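Local atomic coordinates of aldehyde dehydrogenase 12 (Zea mays, PDB entry 6D97), a protein that catalyses the NAD+-dependent oxidation of L-glutamate gamma-semialdehyde to glutamate, the last step of proline catabolism in plants. Residues Gly184-Tyr189 with Ser525-Ile530; Glu376-Leu381 with Gly435-Val440; Gly386-Phe391 with Ala412-Leu417. All blocks are in the same frame, centred on the assembly; numbering follows the deposited sequence.

Contact 1: Gly184-Tyr189 with Ser525-Ile530; sequences GYRWPY and SCHREI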
ATOM      1  N   GLY A 184     -12.010  -2.313   4.461  1.00 25.98           N
ATOM      2  CA  GLY A 184     -11.455  -3.650   4.413  1.00 23.10           C
ATOM      3  C   GLY A 184     -10.515  -3.934   5.566  1.00 29.19           C
ATOM      4  O   GLY A 184      -9.483  -3.270   5.701  1.00 25.46           O
ATOM      5  N   TYR A 185     -10.847  -4.919   6.396  1.00 23.07           N
ATOM      6  CA  TYR A 185     -10.081  -5.238   7.590  1.00 27.26           C
ATOM      7  C   TYR A 185      -9.388  -6.586   7.448  1.00 28.69           C
ATOM      8  O   TYR A 185      -9.737  -7.404   6.593  1.00 26.11           O
ATOM      9  CB  TYR A 185     -10.977  -5.267   8.834  1.00 23.76           C
ATOM     10  CG  TYR A 185     -11.502  -3.919   9.265  1.00 25.46           C
ATOM     11  CD1 TYR A 185     -10.761  -3.104  10.119  1.00 17.80           C
ATOM     12  CD2 TYR A 185     -12.744  -3.464   8.827  1.00 25.22           C
ATOM     13  CE1 TYR A 185     -11.242  -1.872  10.521  1.00 17.86           C
ATOM     14  CE2 TYR A 185     -13.233  -2.236   9.222  1.00 30.30           C
ATOM     15  CZ  TYR A 185     -12.480  -1.447  10.070  1.00 29.13           C
ATOM     16  OH  TYR A 185     -12.970  -0.225  10.459  1.00 25.05           O
ATOM     17  N   ARG A 186      -8.396  -6.808   8.307  1.00 21.80           N
ATOM     18  CA  ARG A 186      -7.765  -8.115   8.468  1.00 24.48           C
ATOM     19  C   ARG A 186      -8.359  -8.736   9.725  1.00 24.49           C
ATOM     20  O   ARG A 186      -8.042  -8.326  10.844  1.00 23.22           O
ATOM     21  CB  ARG A 186      -6.248  -8.000   8.565  1.00 28.59           C
ATOM     22  CG  ARG A 186      -5.581  -7.264   7.416  1.00 27.66           C
ATOM     23  CD  ARG A 186      -5.976  -7.835   6.069  1.00 21.18           C
ATOM     24  NE  ARG A 186      -5.762  -9.278   6.004  1.00 20.27           N
ATOM     25  CZ  ARG A 186      -6.036 -10.024   4.938  1.00 22.47           C
ATOM     26  NH1 ARG A 186      -6.530  -9.460   3.847  1.00 19.25           N
ATOM     27  NH2 ARG A 186      -5.820 -11.331   4.968  1.00 20.38           N
ATOM     28  N   TRP A 187      -9.234  -9.719   9.538  1.00 23.29           N
ATOM     29  CA  TRP A 187      -9.922 -10.380  10.639  1.00 20.86           C
ATOM     30  C   TRP A 187      -9.191 -11.656  11.027  1.00 24.08           C
ATOM     31  O   TRP A 187      -8.673 -12.360  10.157  1.00 29.05           O
ATOM     32  CB  TRP A 187     -11.353 -10.730  10.246  1.00 16.93           C
ATOM     33  CG  TRP A 187     -12.354 -10.372  11.280  1.00 21.01           C
ATOM     34  CD1 TRP A 187     -13.142 -11.225  12.001  1.00 17.95           C
ATOM     35  CD2 TRP A 187     -12.683  -9.052  11.718  1.00 17.60           C
ATOM     36  NE1 TRP A 187     -13.945 -10.514  12.859  1.00 22.51           N
ATOM     37  CE2 TRP A 187     -13.681  -9.177  12.707  1.00 18.68           C
ATOM     38  CE3 TRP A 187     -12.230  -7.775  11.371  1.00 22.09           C
ATOM     39  CZ2 TRP A 187     -14.232  -8.072  13.353  1.00 25.99           C
ATOM     40  CZ3 TRP A 187     -12.778  -6.679  12.011  1.00 25.39           C
ATOM     41  CH2 TRP A 187     -13.771  -6.836  12.993  1.00 22.79           C
ATOM     42  N   PRO A 188      -9.151 -11.998  12.311  1.00 30.51           N
ATOM     43  CA  PRO A 188      -8.530 -13.263  12.714  1.00 25.40           C
ATOM     44  C   PRO A 188      -9.408 -14.438  12.323  1.00 22.30           C
ATOM     45  O   PRO A 188     -10.548 -14.289  11.880  1.00 21.15           O
ATOM     46  CB  PRO A 188      -8.416 -13.132  14.236  1.00 25.99           C
ATOM     47  CG  PRO A 188      -9.547 -12.244  14.602  1.00 25.80           C
ATOM     48  CD  PRO A 188      -9.688 -11.260  13.466  1.00 29.95           C
ATOM     49  N   TYR A 189      -8.853 -15.632  12.495  1.00 29.19           N
ATOM     50  CA  TYR A 189      -9.631 -16.847  12.323  1.00 25.62           C
ATOM     51  C   TYR A 189     -10.154 -17.401  13.639  1.00 25.39           C
ATOM     52  O   TYR A 189     -11.167 -18.110  13.641  1.00 26.17           O
ATOM     53  CB  TYR A 189      -8.798 -17.921  11.626  1.00 29.99           C
ATOM     54  CG  TYR A 189      -8.459 -17.631  10.184  1.00 24.81           C
ATOM     55  CD1 TYR A 189      -9.373 -17.870   9.167  1.00 23.32           C
ATOM     56  CD2 TYR A 189      -7.209 -17.157   9.833  1.00 22.90           C
ATOM     57  CE1 TYR A 189      -9.053 -17.625   7.842  1.00 21.18           C
ATOM     58  CE2 TYR A 189      -6.885 -16.909   8.522  1.00 21.91           C
ATOM     59  CZ  TYR A 189      -7.805 -17.146   7.530  1.00 23.50           C
ATOM     60  OH  TYR A 189      -7.454 -16.894   6.227  1.00 31.53           O
ATOM     61  N   SER A 525      -4.725 -14.088   8.921  1.00 18.40           N
ATOM     62  CA  SER A 525      -5.949 -13.307   8.908  1.00 19.59           C
ATOM     63  C   SER A 525      -6.631 -13.487   7.561  1.00 19.79           C
ATOM     64  O   SER A 525      -6.044 -13.987   6.597  1.00 21.30           O
ATOM     65  CB  SER A 525      -5.683 -11.824   9.192  1.00 20.26           C
ATOM     66  OG  SER A 525      -4.974 -11.213   8.130  1.00 21.94           O
ATOM     67  N   CYS A 526      -7.895 -13.087   7.517  1.00 25.56           N
ATOM     68  CA  CYS A 526      -8.681 -13.073   6.298  1.00 22.22           C
ATOM     69  C   CYS A 526      -9.289 -11.691   6.134  1.00 23.83           C
ATOM     70  O   CYS A 526      -9.336 -10.895   7.074  1.00 23.04           O
ATOM     71  CB  CYS A 526      -9.783 -14.140   6.321  1.00 21.51           C
ATOM     72  SG  CYS A 526     -10.917 -14.013   7.717  1.00 31.24           S
ATOM     73  N   HIS A 527      -9.748 -11.404   4.922  1.00 22.00           N
ATOM     74  CA  HIS A 527     -10.383 -10.121   4.659  1.00 20.98           C
ATOM     75  C   HIS A 527     -11.799 -10.112   5.218  1.00 24.62           C
ATOM     76  O   HIS A 527     -12.554 -11.075   5.045  1.00 25.03           O
ATOM     77  CB  HIS A 527     -10.413  -9.824   3.162  1.00 19.70           C
ATOM     78  CG  HIS A 527     -10.998  -8.487   2.831  1.00 25.77           C
ATOM     79  ND1 HIS A 527     -10.228  -7.351   2.695  1.00 24.18           N
ATOM     80  CD2 HIS A 527     -12.279  -8.096   2.634  1.00 29.04           C
ATOM     81  CE1 HIS A 527     -11.009  -6.323   2.415  1.00 29.11           C
ATOM     82  NE2 HIS A 527     -12.259  -6.747   2.376  1.00 28.81           N
ATOM     83  N   ARG A 528     -12.146  -9.028   5.910  1.00 21.56           N
ATOM     84  CA  ARG A 528     -13.528  -8.712   6.239  1.00 23.72           C
ATOM     85  C   ARG A 528     -13.827  -7.311   5.735  1.00 24.48           C
ATOM     86  O   ARG A 528     -13.072  -6.373   6.010  1.00 22.48           O
ATOM     87  CB  ARG A 528     -13.817  -8.789   7.741  1.00 20.68           C
ATOM     88  CG  ARG A 528     -15.310  -8.725   8.024  1.00 22.01           C
ATOM     89  CD  ARG A 528     -15.671  -8.607   9.492  1.00 27.39           C
ATOM     90  NE  ARG A 528     -17.116  -8.740   9.674  1.00 33.34           N
ATOM     91  CZ  ARG A 528     -17.750  -8.556  10.829  1.00 24.82           C
ATOM     92  NH1 ARG A 528     -17.074  -8.221  11.916  1.00 18.96           N
ATOM     93  NH2 ARG A 528     -19.066  -8.691  10.900  1.00 27.75           N
ATOM     94  N   GLU A 529     -14.922  -7.177   5.000  1.00 22.29           N
ATOM     95  CA  GLU A 529     -15.377  -5.889   4.503  1.00 20.38           C
ATOM     96  C   GLU A 529     -16.530  -5.411   5.373  1.00 21.10           C
ATOM     97  O   GLU A 529     -17.502  -6.145   5.584  1.00 25.14           O
ATOM     98  CB  GLU A 529     -15.812  -5.988   3.040  1.00 24.12           C
ATOM     99  CG  GLU A 529     -16.096  -4.650   2.374  1.00 32.38           C
ATOM    100  CD  GLU A 529     -14.830  -3.928   1.953  1.00 40.49           C
ATOM    101  OE1 GLU A 529     -13.762  -4.574   1.918  1.00 33.14           O
ATOM    102  OE2 GLU A 529     -14.897  -2.713   1.665  1.00 34.63           O
ATOM    103  N   ILE A 530     -16.406  -4.196   5.896  1.00 23.90           N
ATOM    104  CA  ILE A 530     -17.446  -3.558   6.691  1.00 27.14           C
ATOM    105  C   ILE A 530     -17.823  -2.267   5.983  1.00 26.86           C
ATOM    106  O   ILE A 530     -16.978  -1.380   5.802  1.00 26.13           O
ATOM    107  CB  ILE A 530     -16.988  -3.290   8.133  1.00 25.53           C
ATOM    108  CG1 ILE A 530     -16.717  -4.608   8.858  1.00 25.16           C
ATOM    109  CG2 ILE A 530     -18.037  -2.489   8.888  1.00 29.60           C
ATOM    110  CD1 ILE A 530     -16.094  -4.422  10.227  1.00 25.17           C
TER
HETATM  111  O   HOH W   1      -7.580  -6.855   3.342  1.00 26.07           O

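Contact 2: Glu376-Leu381 with Gly435-Val440; sequences EHMNNL and GPFQVV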
ATOM      1  N   GLU A 376      21.370 -46.303  -1.039  1.00 48.85           N
ATOM      2  CA  GLU A 376      20.513 -46.934  -2.041  1.00 46.88           C
ATOM      3  C   GLU A 376      20.117 -45.936  -3.126  1.00 48.98           C
ATOM      4  O   GLU A 376      20.204 -46.234  -4.325  1.00 47.65           O
ATOM      5  CB  GLU A 376      19.272 -47.531  -1.370  1.00 43.55           C
ATOM      6  CG  GLU A 376      18.427 -48.374  -2.313  1.00 59.38           C
ATOM      7  CD  GLU A 376      17.014 -48.582  -1.808  1.00 69.04           C
ATOM      8  OE1 GLU A 376      16.756 -49.584  -1.111  1.00 70.13           O
ATOM      9  OE2 GLU A 376      16.154 -47.732  -2.100  1.00 73.31           O
ATOM     10  N   HIS A 377      19.673 -44.740  -2.720  1.00 41.44           N
ATOM     11  CA  HIS A 377      19.347 -43.678  -3.678  1.00 39.58           C
ATOM     12  C   HIS A 377      20.529 -43.388  -4.602  1.00 38.64           C
ATOM     13  O   HIS A 377      20.374 -43.314  -5.826  1.00 37.05           O
ATOM     14  CB  HIS A 377      18.932 -42.405  -2.941  1.00 30.10           C
ATOM     15  CG  HIS A 377      18.519 -41.283  -3.852  1.00 36.55           C
ATOM     16  ND1 HIS A 377      17.406 -41.358  -4.669  1.00 39.59           N
ATOM     17  CD2 HIS A 377      19.068 -40.064  -4.068  1.00 39.15           C
ATOM     18  CE1 HIS A 377      17.292 -40.233  -5.350  1.00 35.95           C
ATOM     19  NE2 HIS A 377      18.284 -39.432  -4.999  1.00 39.58           N
ATOM     20  N   MET A 378      21.722 -43.227  -4.033  1.00 35.42           N
ATOM     21  CA  MET A 378      22.922 -43.004  -4.838  1.00 32.02           C
ATOM     22  C   MET A 378      23.134 -44.124  -5.849  1.00 41.56           C
ATOM     23  O   MET A 378      23.459 -43.865  -7.015  1.00 43.74           O
ATOM     24  CB  MET A 378      24.154 -42.889  -3.933  1.00 36.28           C
ATOM     25  CG  MET A 378      25.470 -42.791  -4.669  1.00 43.03           C
ATOM     26  SD  MET A 378      26.867 -42.896  -3.525  1.00 46.18           S
ATOM     27  CE  MET A 378      26.835 -44.623  -3.037  1.00 41.02           C
ATOM     28  N   ASN A 379      22.991 -45.375  -5.420  1.00 36.67           N
ATOM     29  CA  ASN A 379      23.172 -46.498  -6.331  1.00 43.62           C
ATOM     30  C   ASN A 379      22.083 -46.533  -7.398  1.00 47.09           C
ATOM     31  O   ASN A 379      22.355 -46.884  -8.554  1.00 49.44           O
ATOM     32  CB  ASN A 379      23.211 -47.812  -5.543  1.00 49.46           C
ATOM     33  CG  ASN A 379      24.496 -47.981  -4.754  1.00 56.91           C
ATOM     34  OD1 ASN A 379      25.569 -47.582  -5.214  1.00 57.10           O
ATOM     35  ND2 ASN A 379      24.398 -48.567  -3.568  1.00 52.72           N
ATOM     36  N   ASN A 380      20.847 -46.189  -7.032  1.00 47.48           N
ATOM     37  CA  ASN A 380      19.781 -46.114  -8.025  1.00 49.47           C
ATOM     38  C   ASN A 380      20.097 -45.074  -9.093  1.00 49.49           C
ATOM     39  O   ASN A 380      19.845 -45.299 -10.282  1.00 51.57           O
ATOM     40  CB  ASN A 380      18.448 -45.798  -7.352  1.00 50.45           C
ATOM     41  CG  ASN A 380      17.877 -46.982  -6.606  1.00 50.44           C
ATOM     42  OD1 ASN A 380      18.226 -48.129  -6.879  1.00 53.16           O
ATOM     43  ND2 ASN A 380      16.984 -46.709  -5.662  1.00 50.87           N
ATOM     44  N   LEU A 381      20.651 -43.928  -8.687  1.00 43.37           N
ATOM     45  CA  LEU A 381      21.050 -42.917  -9.660  1.00 44.67           C
ATOM     46  C   LEU A 381      22.191 -43.416 -10.537  1.00 49.13           C
ATOM     47  O   LEU A 381      22.232 -43.131 -11.740  1.00 53.08           O
ATOM     48  CB  LEU A 381      21.453 -41.626  -8.946  1.00 38.77           C
ATOM     49  CG  LEU A 381      20.327 -40.838  -8.279  1.00 42.38           C
ATOM     50  CD1 LEU A 381      20.883 -39.727  -7.415  1.00 41.73           C
ATOM     51  CD2 LEU A 381      19.415 -40.265  -9.341  1.00 38.34           C
ATOM     52  N   GLY A 435      18.999 -34.867   3.311  1.00 38.47           N
ATOM     53  CA  GLY A 435      20.329 -35.148   3.793  1.00 31.68           C
ATOM     54  C   GLY A 435      21.373 -34.456   2.946  1.00 35.01           C
ATOM     55  O   GLY A 435      21.052 -33.728   2.001  1.00 35.60           O
ATOM     56  N   PRO A 436      22.666 -34.688   3.255  1.00 38.67           N
ATOM     57  CA  PRO A 436      23.747 -34.004   2.507  1.00 33.52           C
ATOM     58  C   PRO A 436      23.999 -34.682   1.156  1.00 45.19           C
ATOM     59  O   PRO A 436      24.918 -35.486   0.971  1.00 42.37           O
ATOM     60  CB  PRO A 436      24.943 -34.135   3.455  1.00 32.78           C
ATOM     61  CG  PRO A 436      24.599 -35.314   4.420  1.00 40.03           C
ATOM     62  CD  PRO A 436      23.182 -35.751   4.136  1.00 35.37           C
ATOM     63  N   PHE A 437      23.169 -34.329   0.177  1.00 50.59           N
ATOM     64  CA  PHE A 437      23.151 -35.046  -1.094  1.00 41.29           C
ATOM     65  C   PHE A 437      22.580 -34.124  -2.160  1.00 40.48           C
ATOM     66  O   PHE A 437      21.515 -33.523  -1.961  1.00 34.88           O
ATOM     67  CB  PHE A 437      22.328 -36.341  -1.011  1.00 34.00           C
ATOM     68  CG  PHE A 437      22.379 -37.186  -2.259  1.00 47.18           C
ATOM     69  CD1 PHE A 437      21.551 -36.915  -3.336  1.00 47.93           C
ATOM     70  CD2 PHE A 437      23.271 -38.240  -2.371  1.00 47.49           C
ATOM     71  CE1 PHE A 437      21.614 -37.682  -4.496  1.00 45.68           C
ATOM     72  CE2 PHE A 437      23.327 -39.007  -3.537  1.00 44.71           C
ATOM     73  CZ  PHE A 437      22.503 -38.720  -4.590  1.00 39.85           C
ATOM     74  N   GLN A 438      23.260 -34.040  -3.301  1.00 32.37           N
ATOM     75  CA  GLN A 438      22.779 -33.234  -4.409  1.00 30.26           C
ATOM     76  C   GLN A 438      23.110 -33.932  -5.721  1.00 35.95           C
ATOM     77  O   GLN A 438      24.033 -34.748  -5.804  1.00 36.98           O
ATOM     78  CB  GLN A 438      23.407 -31.829  -4.415  1.00 29.92           C
ATOM     79  CG  GLN A 438      24.926 -31.824  -4.484  1.00 28.72           C
ATOM     80  CD  GLN A 438      25.480 -30.442  -4.715  1.00 37.45           C
ATOM     81  OE1 GLN A 438      24.902 -29.640  -5.444  1.00 37.82           O
ATOM     82  NE2 GLN A 438      26.618 -30.168  -4.129  1.00 41.62           N
ATOM     83  N   VAL A 439      22.366 -33.572  -6.763  1.00 39.27           N
ATOM     84  CA  VAL A 439      22.644 -34.006  -8.125  1.00 32.63           C
ATOM     85  C   VAL A 439      23.236 -32.824  -8.884  1.00 35.32           C
ATOM     86  O   VAL A 439      22.762 -31.687  -8.758  1.00 31.43           O
ATOM     87  CB  VAL A 439      21.382 -34.547  -8.822  1.00 35.23           C
ATOM     88  CG1 VAL A 439      21.666 -34.917 -10.271  1.00 35.95           C
ATOM     89  CG2 VAL A 439      20.835 -35.743  -8.051  1.00 36.12           C
ATOM     90  N   VAL A 440      24.292 -33.083  -9.649  1.00 31.36           N
ATOM     91  CA  VAL A 440      24.915 -32.084 -10.506  1.00 31.26           C
ATOM     92  C   VAL A 440      24.725 -32.527 -11.954  1.00 35.00           C
ATOM     93  O   VAL A 440      24.802 -33.724 -12.273  1.00 35.63           O
ATOM     94  CB  VAL A 440      26.407 -31.902 -10.178  1.00 38.06           C
ATOM     95  CG1 VAL A 440      27.063 -30.933 -11.132  1.00 34.92           C
ATOM     96  CG2 VAL A 440      26.569 -31.437  -8.741  1.00 32.86           C
TER

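Contact 3: Gly386-Phe391 with Ala412-Leu417; sequences GSKVLF and AVFVPL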
ATOM      1  N   GLY A 386      26.007 -42.669 -17.977  1.00 48.33           N
ATOM      2  CA  GLY A 386      26.785 -41.452 -17.893  1.00 46.13           C
ATOM      3  C   GLY A 386      26.903 -40.854 -16.509  1.00 53.48           C
ATOM      4  O   GLY A 386      27.581 -39.831 -16.351  1.00 57.40           O
ATOM      5  N   SER A 387      26.282 -41.461 -15.500  1.00 52.02           N
ATOM      6  CA  SER A 387      26.304 -40.906 -14.156  1.00 49.17           C
ATOM      7  C   SER A 387      27.565 -41.328 -13.414  1.00 52.32           C
ATOM      8  O   SER A 387      28.140 -42.388 -13.673  1.00 57.89           O
ATOM      9  CB  SER A 387      25.072 -41.352 -13.369  1.00 43.28           C
ATOM     10  OG  SER A 387      25.048 -42.761 -13.216  1.00 46.21           O
ATOM     11  N   LYS A 388      27.986 -40.486 -12.470  1.00 49.15           N
ATOM     12  CA  LYS A 388      29.188 -40.761 -11.696  1.00 48.33           C
ATOM     13  C   LYS A 388      29.151 -39.967 -10.399  1.00 46.44           C
ATOM     14  O   LYS A 388      28.643 -38.842 -10.367  1.00 44.48           O
ATOM     15  CB  LYS A 388      30.455 -40.423 -12.492  1.00 46.73           C
ATOM     16  CG  LYS A 388      30.473 -39.022 -13.079  1.00 52.69           C
ATOM     17  CD  LYS A 388      31.782 -38.734 -13.800  1.00 62.45           C
ATOM     18  CE  LYS A 388      31.805 -37.319 -14.368  1.00 67.99           C
ATOM     19  NZ  LYS A 388      33.081 -37.023 -15.084  1.00 67.86           N
ATOM     20  N   VAL A 389      29.682 -40.566  -9.336  1.00 45.97           N
ATOM     21  CA  VAL A 389      29.845 -39.863  -8.069  1.00 43.43           C
ATOM     22  C   VAL A 389      30.965 -38.841  -8.220  1.00 41.90           C
ATOM     23  O   VAL A 389      32.098 -39.187  -8.575  1.00 44.95           O
ATOM     24  CB  VAL A 389      30.149 -40.842  -6.928  1.00 41.73           C
ATOM     25  CG1 VAL A 389      30.316 -40.091  -5.606  1.00 45.02           C
ATOM     26  CG2 VAL A 389      29.058 -41.891  -6.829  1.00 35.48           C
ATOM     27  N   LEU A 390      30.651 -37.572  -7.956  1.00 41.40           N
ATOM     28  CA  LEU A 390      31.669 -36.530  -8.029  1.00 41.19           C
ATOM     29  C   LEU A 390      32.493 -36.466  -6.748  1.00 41.55           C
ATOM     30  O   LEU A 390      33.720 -36.326  -6.804  1.00 43.33           O
ATOM     31  CB  LEU A 390      31.018 -35.180  -8.328  1.00 36.26           C
ATOM     32  CG  LEU A 390      30.336 -35.047  -9.693  1.00 43.90           C
ATOM     33  CD1 LEU A 390      29.567 -33.737  -9.764  1.00 46.81           C
ATOM     34  CD2 LEU A 390      31.343 -35.148 -10.835  1.00 32.90           C
ATOM     35  N   PHE A 391      31.842 -36.564  -5.591  1.00 40.68           N
ATOM     36  CA  PHE A 391      32.558 -36.714  -4.330  1.00 37.14           C
ATOM     37  C   PHE A 391      31.612 -37.297  -3.290  1.00 40.40           C
ATOM     38  O   PHE A 391      30.397 -37.365  -3.490  1.00 40.87           O
ATOM     39  CB  PHE A 391      33.173 -35.391  -3.852  1.00 33.02           C
ATOM     40  CG  PHE A 391      32.253 -34.205  -3.948  1.00 38.62           C
ATOM     41  CD1 PHE A 391      31.369 -33.907  -2.922  1.00 36.52           C
ATOM     42  CD2 PHE A 391      32.302 -33.364  -5.049  1.00 33.96           C
ATOM     43  CE1 PHE A 391      30.537 -32.805  -3.001  1.00 28.95           C
ATOM     44  CE2 PHE A 391      31.469 -32.263  -5.139  1.00 32.59           C
ATOM     45  CZ  PHE A 391      30.587 -31.981  -4.110  1.00 28.79           C
ATOM     46  N   ALA A 412      27.671 -35.677  -3.905  1.00 30.31           N
ATOM     47  CA  ALA A 412      27.172 -35.096  -5.142  1.00 33.95           C
ATOM     48  C   ALA A 412      27.328 -36.121  -6.252  1.00 34.73           C
ATOM     49  O   ALA A 412      28.405 -36.703  -6.415  1.00 33.65           O
ATOM     50  CB  ALA A 412      27.920 -33.811  -5.500  1.00 29.19           C
ATOM     51  N   VAL A 413      26.261 -36.338  -7.015  1.00 32.91           N
ATOM     52  CA  VAL A 413      26.249 -37.318  -8.095  1.00 32.17           C
ATOM     53  C   VAL A 413      25.944 -36.590  -9.393  1.00 37.80           C
ATOM     54  O   VAL A 413      24.932 -35.886  -9.494  1.00 38.73           O
ATOM     55  CB  VAL A 413      25.224 -38.435  -7.845  1.00 32.09           C
ATOM     56  CG1 VAL A 413      25.146 -39.349  -9.056  1.00 31.68           C
ATOM     57  CG2 VAL A 413      25.589 -39.224  -6.597  1.00 38.32           C
ATOM     58  N   PHE A 414      26.815 -36.752 -10.382  1.00 31.85           N
ATOM     59  CA  PHE A 414      26.542 -36.216 -11.704  1.00 32.97           C
ATOM     60  C   PHE A 414      25.591 -37.136 -12.456  1.00 36.24           C
ATOM     61  O   PHE A 414      25.742 -38.360 -12.431  1.00 35.41           O
ATOM     62  CB  PHE A 414      27.837 -36.047 -12.497  1.00 40.52           C
ATOM     63  CG  PHE A 414      27.628 -35.587 -13.916  1.00 47.99           C
ATOM     64  CD1 PHE A 414      27.403 -34.246 -14.197  1.00 51.74           C
ATOM     65  CD2 PHE A 414      27.668 -36.490 -14.966  1.00 43.08           C
ATOM     66  CE1 PHE A 414      27.214 -33.815 -15.498  1.00 43.69           C
ATOM     67  CE2 PHE A 414      27.480 -36.067 -16.269  1.00 44.76           C
ATOM     68  CZ  PHE A 414      27.252 -34.727 -16.535  1.00 41.86           C
ATOM     69  N   VAL A 415      24.598 -36.540 -13.110  1.00 36.17           N
ATOM     70  CA  VAL A 415      23.715 -37.262 -14.024  1.00 37.63           C
ATOM     71  C   VAL A 415      23.577 -36.422 -15.289  1.00 41.33           C
ATOM     72  O   VAL A 415      23.220 -35.239 -15.203  1.00 47.57           O
ATOM     73  CB  VAL A 415      22.344 -37.548 -13.390  1.00 41.03           C
ATOM     74  CG1 VAL A 415      21.479 -38.339 -14.354  1.00 33.60           C
ATOM     75  CG2 VAL A 415      22.497 -38.298 -12.069  1.00 50.36           C
ATOM     76  N   PRO A 416      23.864 -36.973 -16.471  1.00 43.92           N
ATOM     77  CA  PRO A 416      23.748 -36.180 -17.701  1.00 47.18           C
ATOM     78  C   PRO A 416      22.341 -35.628 -17.875  1.00 45.68           C
ATOM     79  O   PRO A 416      21.349 -36.298 -17.577  1.00 49.73           O
ATOM     80  CB  PRO A 416      24.106 -37.183 -18.805  1.00 47.35           C
ATOM     81  CG  PRO A 416      24.929 -38.222 -18.118  1.00 44.86           C
ATOM     82  CD  PRO A 416      24.362 -38.333 -16.732  1.00 44.81           C
ATOM     83  N   LEU A 417      22.264 -34.382 -18.352  1.00 41.17           N
ATOM     84  CA  LEU A 417      20.981 -33.684 -18.423  1.00 45.76           C
ATOM     85  C   LEU A 417      19.976 -34.439 -19.282  1.00 44.76           C
ATOM     86  O   LEU A 417      18.794 -34.533 -18.930  1.00 44.54           O
ATOM     87  CB  LEU A 417      21.184 -32.268 -18.961  1.00 45.85           C
ATOM     88  CG  LEU A 417      19.921 -31.453 -19.242  1.00 41.23           C
ATOM     89  CD1 LEU A 417      19.125 -31.264 -17.972  1.00 34.29           C
ATOM     90  CD2 LEU A 417      20.282 -30.110 -19.854  1.00 40.53           C
TER

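Contact 1: Gly184-Tyr189 with Ser525-Ile530
Strands 184-187 and 526-530 run antiparallel, and two hydrogen-bonded pairs, Tyr185 with Arg528 and Trp187 with Cys526, set their register. Tyr185 N meets Arg528 O at 2.7 Å almost along the carbonyl axis, while the return bond from Arg528 N reaches Tyr185 O from above the carbonyl plane. Arg528 shows how a long side chain uses each of its parts. CB lies against Trp187 CB; CG stands anti to the backbone N (chi1 -169°) and the chain stays extended through chi2 and chi3 beside the indole, so that CD sits over the centre of the six-membered ring, 3.8 Å from its centroid. Beyond it the guanidinium plane is turned steeply to the indole, Arg528 CZ 4.8 Å from the same centroid in an off-centre cation-pi contact, with Trp187 CZ2 at the guanidinium edge, 3.2 Å from Arg528 NH1. The tip is claimed by the second subunit, where Asn483 O receives NE, Leu478 O receives NH1, and Ser481 and Thr486 bind NH2. On the sheet face of Arg186 and His527, the Arg186 chain bends twice and brings NE to Ser525 OG at 3.0 Å, in the guanidinium plane; Ser525 OG is also bonded to Lys521 O. A water joins Arg186 NH1 to His527 ND1, and His527 NE2 donates to Glu529 OE1. Glu529 and Ile530 pair in parallel with a strand of the second subunit, so this three-stranded sheet continues across the interface, as in the oligomerisation domain of aldehyde dehydrogenases.

Contact 2: Glu376-Leu381 with Gly435-Val440
This is apolar helix-on-sheet packing in the domain built on the seven-stranded mixed sheet: helix 371-382 lies on one face of the sheet, over strand 437-443, and the local axes of 376-381 and 437-440 run nearly parallel (12°), 10.8 Å apart. Phe437 carries the contact. Its CG stands anti to the backbone N (chi1 -175°), which sends the ring out from the strand toward the helix. There it meets three residues of the helix. Leu381 comes tip to tip, with CD1 in the plane of the ring at its edge, 3.4 Å from Phe437 CZ. The same methyl rests 4.0 Å from Val439 CG2, so one branch of the leucine bridges two residues of the strand. His377, its CG likewise anti to the backbone N, turns the edge of its imidazole toward the phenyl face in an offset edge-to-face pair; CD2 leads, 3.5 Å from Phe437 CE1, and the planes make 65°. Met378 adds only CB, 4.0 Å from Phe437 CE2, while the rest of its chain leads away. Around this cluster, Leu428 of helix 425-429 packs on His377 and Leu381, and Val413 of the neighbouring strand touches both Met378 and Phe437. All five residues that touch are buried. With carbon meeting carbon at the nearest approach of each pair, the contact depends on shape and dispersion, and the imidazole takes part through a C-H edge, probably with a small electrostatic gain from the phenyl face.

Contact 3: Gly386-Phe391 with Ala412-Leu417
Phe391 CG occupies the crowded position between its backbone N and carbonyl carbon (chi1 45°), and this swings the phenyl ring back over Ala412. The methyl CB of Ala412 stands above the ring face, offset toward the rim, 3.5 Å from Phe391 CZ, in a CH-pi contact. Leu390 instead has CG anti to the carbonyl carbon (chi1 -65°), which lays its CG 3.9 Å from Phe414 CB. Phe414, with CG anti to the backbone N, crosses Leu390 obliquely and presents its ring edge to Gly386 O, which lies in the ring plane 3.6 Å from Phe414 CD2. Lys388 CG touches Phe414 CB, although its NZ is too far from the ring for more than a weak attraction. The backbones pair antiparallel. Lys388 and Phe414 exchange two bonds: Phe414 N gives to Lys388 O at 2.8 Å, nearly along the carbonyl axis, and Lys388 N gives to Phe414 O on a lone pair. Further on, the register slips by one: Leu390 N donates to Ala412 O at 2.9 Å, and Ala412 N answers to Phe391 O at 3.2 Å from above the carbonyl plane. Ser387 OG bonds to Ile384 O and Leu381 O, tying the strand's approach to the preceding helix. Two residues, Leu390 and Phe391, thus facing one, Ala412, make a classic beta bulge, here on the antiparallel edge strand of an otherwise parallel sheet.

How the contacts relate
From the N terminus, the chain first supplies Gly184-Tyr189, whose partner Ser525-Ile530 comes only near the C terminus, so contact 1 closes a loop of 335 intervening residues. Both other contacts nest inside it. Contact 2 joins helix 371-382 to strand 437-443, and within that smaller loop contact 3 closes a shorter one of 20 residues, joining strands 388-391 and 411-414. Contacts 2 and 3 share one sheet, with centres about 9 Å apart, and Val440 N probably bonds to Val413 O. Contact 1, on the opposite side of the chain's centre and about 46 Å from contact 2 between centres, belongs to a separate three-stranded sheet at the subunit interface.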